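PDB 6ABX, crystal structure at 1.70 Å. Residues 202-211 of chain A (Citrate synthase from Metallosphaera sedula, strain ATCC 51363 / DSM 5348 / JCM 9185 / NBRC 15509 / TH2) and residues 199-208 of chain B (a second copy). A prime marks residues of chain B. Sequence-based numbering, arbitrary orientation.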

ATOM      1  N   VAL A 202      -2.499   4.682   4.144  1.00 10.02           N
ATOM      2  CA  VAL A 202      -2.189   4.026   5.377  1.00 10.97           C
ATOM      3  C   VAL A 202      -2.237   2.502   5.211  1.00 10.04           C
ATOM      4  O   VAL A 202      -1.383   1.809   5.771  1.00 12.51           O
ATOM      5  CB  VAL A 202      -3.045   4.508   6.554  1.00 10.44           C
ATOM      6  CG1 VAL A 202      -2.924   3.623   7.815  1.00  9.66           C
ATOM      7  CG2 VAL A 202      -2.715   5.959   6.889  1.00 11.14           C
ATOM      8  N   VAL A 203      -3.211   1.970   4.465  1.00 10.53           N
ATOM      9  CA  VAL A 203      -3.249   0.551   4.158  1.00 11.28           C
ATOM     10  C   VAL A 203      -1.939   0.113   3.495  1.00 11.02           C
ATOM     11  O   VAL A 203      -1.377  -0.946   3.889  1.00 11.49           O
ATOM     12  CB  VAL A 203      -4.496   0.176   3.315  1.00 12.16           C
ATOM     13  CG1 VAL A 203      -4.411  -1.227   2.771  1.00 12.74           C
ATOM     14  CG2 VAL A 203      -5.771   0.377   4.126  1.00 12.77           C
ATOM     15  N   ALA A 204      -1.401   0.897   2.554  1.00 10.87           N
ATOM     16  CA  ALA A 204      -0.139   0.546   1.959  1.00 10.68           C
ATOM     17  C   ALA A 204       1.001   0.641   2.965  1.00 11.31           C
ATOM     18  O   ALA A 204       1.881  -0.213   2.952  1.00 10.74           O
ATOM     19  CB  ALA A 204       0.134   1.405   0.764  1.00 11.42           C
ATOM     20  N   GLY A 205       0.990   1.661   3.851  1.00 10.66           N
ATOM     21  CA  GLY A 205       1.972   1.744   4.946  1.00 10.49           C
ATOM     22  C   GLY A 205       2.030   0.470   5.801  1.00 10.35           C
ATOM     23  O   GLY A 205       3.087  -0.103   6.032  1.00 10.33           O
ATOM     24  N   ILE A 206       0.860   0.001   6.200  1.00 10.48           N
ATOM     25  CA  ILE A 206       0.734  -1.220   7.026  1.00 11.10           C
ATOM     26  C   ILE A 206       1.254  -2.443   6.267  1.00 10.82           C
ATOM     27  O   ILE A 206       2.008  -3.285   6.816  1.00 11.71           O
ATOM     28  CB  ILE A 206      -0.721  -1.414   7.461  1.00 11.00           C
ATOM     29  CG1 ILE A 206      -1.162  -0.284   8.390  1.00 11.98           C
ATOM     30  CG2 ILE A 206      -0.867  -2.794   8.100  1.00 10.61           C
ATOM     31  CD1 ILE A 206      -2.654  -0.231   8.618  1.00 12.30           C
ATOM     32  N   SER A 207       0.888  -2.509   4.989  1.00 11.89           N
ATOM     33  CA  SER A 207       1.318  -3.604   4.112  1.00 11.66           C
ATOM     34  C   SER A 207       2.860  -3.679   4.063  1.00 11.97           C
ATOM     35  O   SER A 207       3.433  -4.762   4.147  1.00 11.59           O
ATOM     36  CB  SER A 207       0.713  -3.446   2.730  1.00 13.02           C
ATOM     37  OG  SER A 207      -0.707  -3.538   2.795  1.00 13.45           O
ATOM     38  N   ALA A 208       3.553  -2.535   3.949  1.00 11.71           N
ATOM     39  CA  ALA A 208       5.029  -2.458   3.926  1.00 13.03           C
ATOM     40  C   ALA A 208       5.637  -2.772   5.299  1.00 13.00           C
ATOM     41  O   ALA A 208       6.621  -3.492   5.431  1.00 14.01           O
ATOM     42  CB  ALA A 208       5.485  -1.087   3.462  1.00 13.37           C
ATOM     43  N   LEU A 209       5.065  -2.173   6.334  1.00 12.55           N
ATOM     44  CA  LEU A 209       5.577  -2.295   7.707  1.00 12.38           C
ATOM     45  C   LEU A 209       5.540  -3.752   8.179  1.00 13.69           C
ATOM     46  O   LEU A 209       6.382  -4.115   8.978  1.00 13.35           O
ATOM     47  CB  LEU A 209       4.762  -1.405   8.636  1.00 12.70           C
ATOM     48  CG  LEU A 209       5.317  -1.248  10.045  1.00 13.17           C
ATOM     49  CD1 LEU A 209       6.692  -0.636  10.018  1.00 13.06           C
ATOM     50  CD2 LEU A 209       4.347  -0.471  10.943  1.00 13.13           C
ATOM     51  N   LYS A 210       4.643  -4.567   7.622  1.00 12.67           N
ATOM     52  CA  LYS A 210       4.587  -6.014   7.986  1.00 13.10           C
ATOM     53  C   LYS A 210       5.911  -6.730   7.677  1.00 13.54           C
ATOM     54  O   LYS A 210       6.249  -7.742   8.312  1.00 13.29           O
ATOM     55  CB  LYS A 210       3.435  -6.667   7.229  1.00 14.41           C
ATOM     56  CG  LYS A 210       3.264  -8.142   7.553  1.00 16.04           C
ATOM     57  CD  LYS A 210       2.214  -8.841   6.751  1.00 17.59           C
ATOM     58  CE  LYS A 210       2.355 -10.354   6.887  1.00 17.22           C
ATOM     59  NZ  LYS A 210       1.317 -11.088   6.120  1.00 17.70           N
ATOM     60  N   GLY A 211       6.568  -6.348   6.594  1.00 14.00           N
ATOM     61  CA  GLY A 211       7.665  -7.099   6.090  1.00 14.31           C
ATOM     62  C   GLY A 211       8.852  -7.083   7.035  1.00 15.78           C
ATOM     63  O   GLY A 211       9.212  -6.032   7.561  1.00 15.52           O
TER
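Chain B 199-208: YSSVVAGISA

Residues 199′-208′ of chain B form an unbroken stretch of α-helix that runs nearly antiparallel to the helix of chain A, with an angle of 159° between the two N-to-C directions and a signed crossing angle of -159°. The axes approach to 8.8 Å, with alanine and serine where the backbones come nearest. Ala204 meets its own copy, Ala204′, with the CA atoms of the two residues 4.6 Å apart and Ala204 CB 3.9 Å from Ala204′ CB. Both CA-to-CB bonds point sideways, so the methyls touch while their backbones stay close.

Next to this pair, Val203 and Val203′ point toward the opposing helix, and Val203 CG1 lies 3.4 Å from Val203′ CG1, a tight contact between methyl carbons. Both valines adopt chi1 t (169° and 164°), the rotamer most common for valine in helices, since it keeps the two methyls clear of the preceding turn. That shared choice sends CG1 of each chain into the contact.

The serines follow a second rule: a polar side chain can line an apolar contact if its own helix satisfies it. Ser207 and Ser207′ both take chi1 m (-63° and -68°), which folds the hydroxyl back one turn. Ser207 OG donates to Val203 O at 2.9 Å, and Ser207′ OG donates to Val203′ O at the same 2.9 Å; each of these carbonyls also receives the backbone NH of the same serine. With the donors used at home, the hydroxyls meet the partner through packing alone: Ser207 OG is 4.0 Å from Val203′ CG1, and Ser207′ OG is 4.2 Å from Val203 CG1. No hydrogen bond crosses between the stretches.

Toward the C-terminal end of the chain A stretch, the antiparallel course brings Ser207 to Ser200′, their CA atoms 4.9 Å apart. Ser207 CB rests 3.7 Å from Ser200′ O and 3.8 Å from Ser200′ CB, so the slender CB groups let backbone and side chain pack together. Ser200′ is also m, at -74°, and its OG is hydrogen-bonded just outside the stretches. Lys210 extends through four t angles, passing its CD 4.1 Å from Ser200′ OG and carrying NZ onward to a neighboring partner.

Ile206, m then t, leads its end away, while Ile206′, with the same rotamers, and both copies of Val202 face elsewhere and are out of reach. The stretches bury 281 Å² in total, a compact seam of valine, alanine and serine, with Lys210 at one end.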

ATOM      1  N   TYR B 199       0.034 -10.786  -1.161  1.00 12.04           N
ATOM      2  CA  TYR B 199      -1.291 -10.128  -1.046  1.00 11.97           C
ATOM      3  C   TYR B 199      -1.169  -8.676  -0.545  1.00 11.62           C
ATOM      4  O   TYR B 199      -1.796  -7.812  -1.087  1.00 13.06           O
ATOM      5  CB  TYR B 199      -2.234 -10.917  -0.148  1.00 12.80           C
ATOM      6  CG  TYR B 199      -2.601 -12.285  -0.651  1.00 12.62           C
ATOM      7  CD1 TYR B 199      -3.734 -12.457  -1.437  1.00 13.65           C
ATOM      8  CD2 TYR B 199      -1.904 -13.396  -0.206  1.00 14.43           C
ATOM      9  CE1 TYR B 199      -4.161 -13.735  -1.793  1.00 14.01           C
ATOM     10  CE2 TYR B 199      -2.271 -14.666  -0.619  1.00 15.05           C
ATOM     11  CZ  TYR B 199      -3.393 -14.825  -1.411  1.00 14.84           C
ATOM     12  OH  TYR B 199      -3.778 -16.098  -1.735  1.00 19.55           O
ATOM     13  N   SER B 200      -0.290  -8.415   0.424  1.00 12.69           N
ATOM     14  CA  SER B 200       0.063  -7.079   0.883  1.00 13.09           C
ATOM     15  C   SER B 200       0.513  -6.206  -0.312  1.00 11.73           C
ATOM     16  O   SER B 200       0.077  -5.085  -0.478  1.00 11.42           O
ATOM     17  CB  SER B 200       1.170  -7.158   1.919  1.00 12.79           C
ATOM     18  OG  SER B 200       0.677  -7.643   3.179  1.00 13.29           O
ATOM     19  N   SER B 201       1.378  -6.755  -1.154  1.00 11.31           N
ATOM     20  CA  SER B 201       1.813  -6.034  -2.373  1.00 11.70           C
ATOM     21  C   SER B 201       0.611  -5.614  -3.227  1.00 12.02           C
ATOM     22  O   SER B 201       0.475  -4.443  -3.633  1.00 11.73           O
ATOM     23  CB  SER B 201       2.851  -6.742  -3.192  1.00 13.79           C
ATOM     24  OG  SER B 201       4.005  -7.004  -2.417  1.00 17.46           O
ATOM     25  N   VAL B 202      -0.251  -6.577  -3.570  1.00 12.27           N
ATOM     26  CA  VAL B 202      -1.366  -6.333  -4.426  1.00 11.35           C
ATOM     27  C   VAL B 202      -2.351  -5.358  -3.775  1.00 11.92           C
ATOM     28  O   VAL B 202      -2.882  -4.463  -4.462  1.00 12.82           O
ATOM     29  CB  VAL B 202      -2.044  -7.657  -4.819  1.00 12.76           C
ATOM     30  CG1 VAL B 202      -3.374  -7.445  -5.534  1.00 11.46           C
ATOM     31  CG2 VAL B 202      -1.122  -8.503  -5.657  1.00 12.78           C
ATOM     32  N   VAL B 203      -2.572  -5.467  -2.460  1.00 10.72           N
ATOM     33  CA  VAL B 203      -3.432  -4.504  -1.740  1.00 11.35           C
ATOM     34  C   VAL B 203      -2.874  -3.082  -1.920  1.00 10.95           C
ATOM     35  O   VAL B 203      -3.623  -2.144  -2.175  1.00 10.54           O
ATOM     36  CB  VAL B 203      -3.523  -4.891  -0.247  1.00 11.74           C
ATOM     37  CG1 VAL B 203      -4.055  -3.752   0.590  1.00 12.22           C
ATOM     38  CG2 VAL B 203      -4.392  -6.132  -0.036  1.00 13.10           C
ATOM     39  N   ALA B 204      -1.544  -2.908  -1.870  1.00 11.62           N
ATOM     40  CA  ALA B 204      -0.935  -1.575  -2.085  1.00 11.07           C
ATOM     41  C   ALA B 204      -1.079  -1.131  -3.550  1.00 11.55           C
ATOM     42  O   ALA B 204      -1.347   0.007  -3.851  1.00 11.49           O
ATOM     43  CB  ALA B 204       0.533  -1.592  -1.655  1.00 11.49           C
ATOM     44  N   GLY B 205      -0.964  -2.070  -4.486  1.00 11.59           N
ATOM     45  CA  GLY B 205      -1.203  -1.782  -5.903  1.00 11.43           C
ATOM     46  C   GLY B 205      -2.606  -1.255  -6.144  1.00 11.06           C
ATOM     47  O   GLY B 205      -2.754  -0.209  -6.808  1.00 10.05           O
ATOM     48  N   ILE B 206      -3.601  -1.949  -5.570  1.00 10.22           N
ATOM     49  CA  ILE B 206      -5.019  -1.498  -5.673  1.00 10.62           C
ATOM     50  C   ILE B 206      -5.147  -0.090  -5.093  1.00 11.58           C
ATOM     51  O   ILE B 206      -5.808   0.773  -5.684  1.00 11.16           O
ATOM     52  CB  ILE B 206      -5.982  -2.502  -5.043  1.00 11.20           C
ATOM     53  CG1 ILE B 206      -5.939  -3.842  -5.802  1.00 11.59           C
ATOM     54  CG2 ILE B 206      -7.391  -1.927  -5.000  1.00 11.23           C
ATOM     55  CD1 ILE B 206      -6.556  -5.015  -5.043  1.00 12.20           C
ATOM     56  N   SER B 207      -4.546   0.123  -3.916  1.00 11.18           N
ATOM     57  CA  SER B 207      -4.611   1.406  -3.212  1.00 11.47           C
ATOM     58  C   SER B 207      -4.130   2.560  -4.086  1.00 12.10           C
ATOM     59  O   SER B 207      -4.726   3.637  -4.118  1.00 11.94           O
ATOM     60  CB  SER B 207      -3.823   1.290  -1.950  1.00 12.50           C
ATOM     61  OG  SER B 207      -4.472   0.409  -1.052  1.00 13.64           O
ATOM     62  N   ALA B 208      -3.024   2.327  -4.792  1.00 10.81           N
ATOM     63  CA  ALA B 208      -2.465   3.330  -5.727  1.00 11.70           C
ATOM     64  C   ALA B 208      -3.293   3.495  -7.013  1.00 12.01           C
ATOM     65  O   ALA B 208      -3.513   4.622  -7.524  1.00 11.63           O
ATOM     66  CB  ALA B 208      -1.053   2.883  -6.043  1.00 12.18           C
TER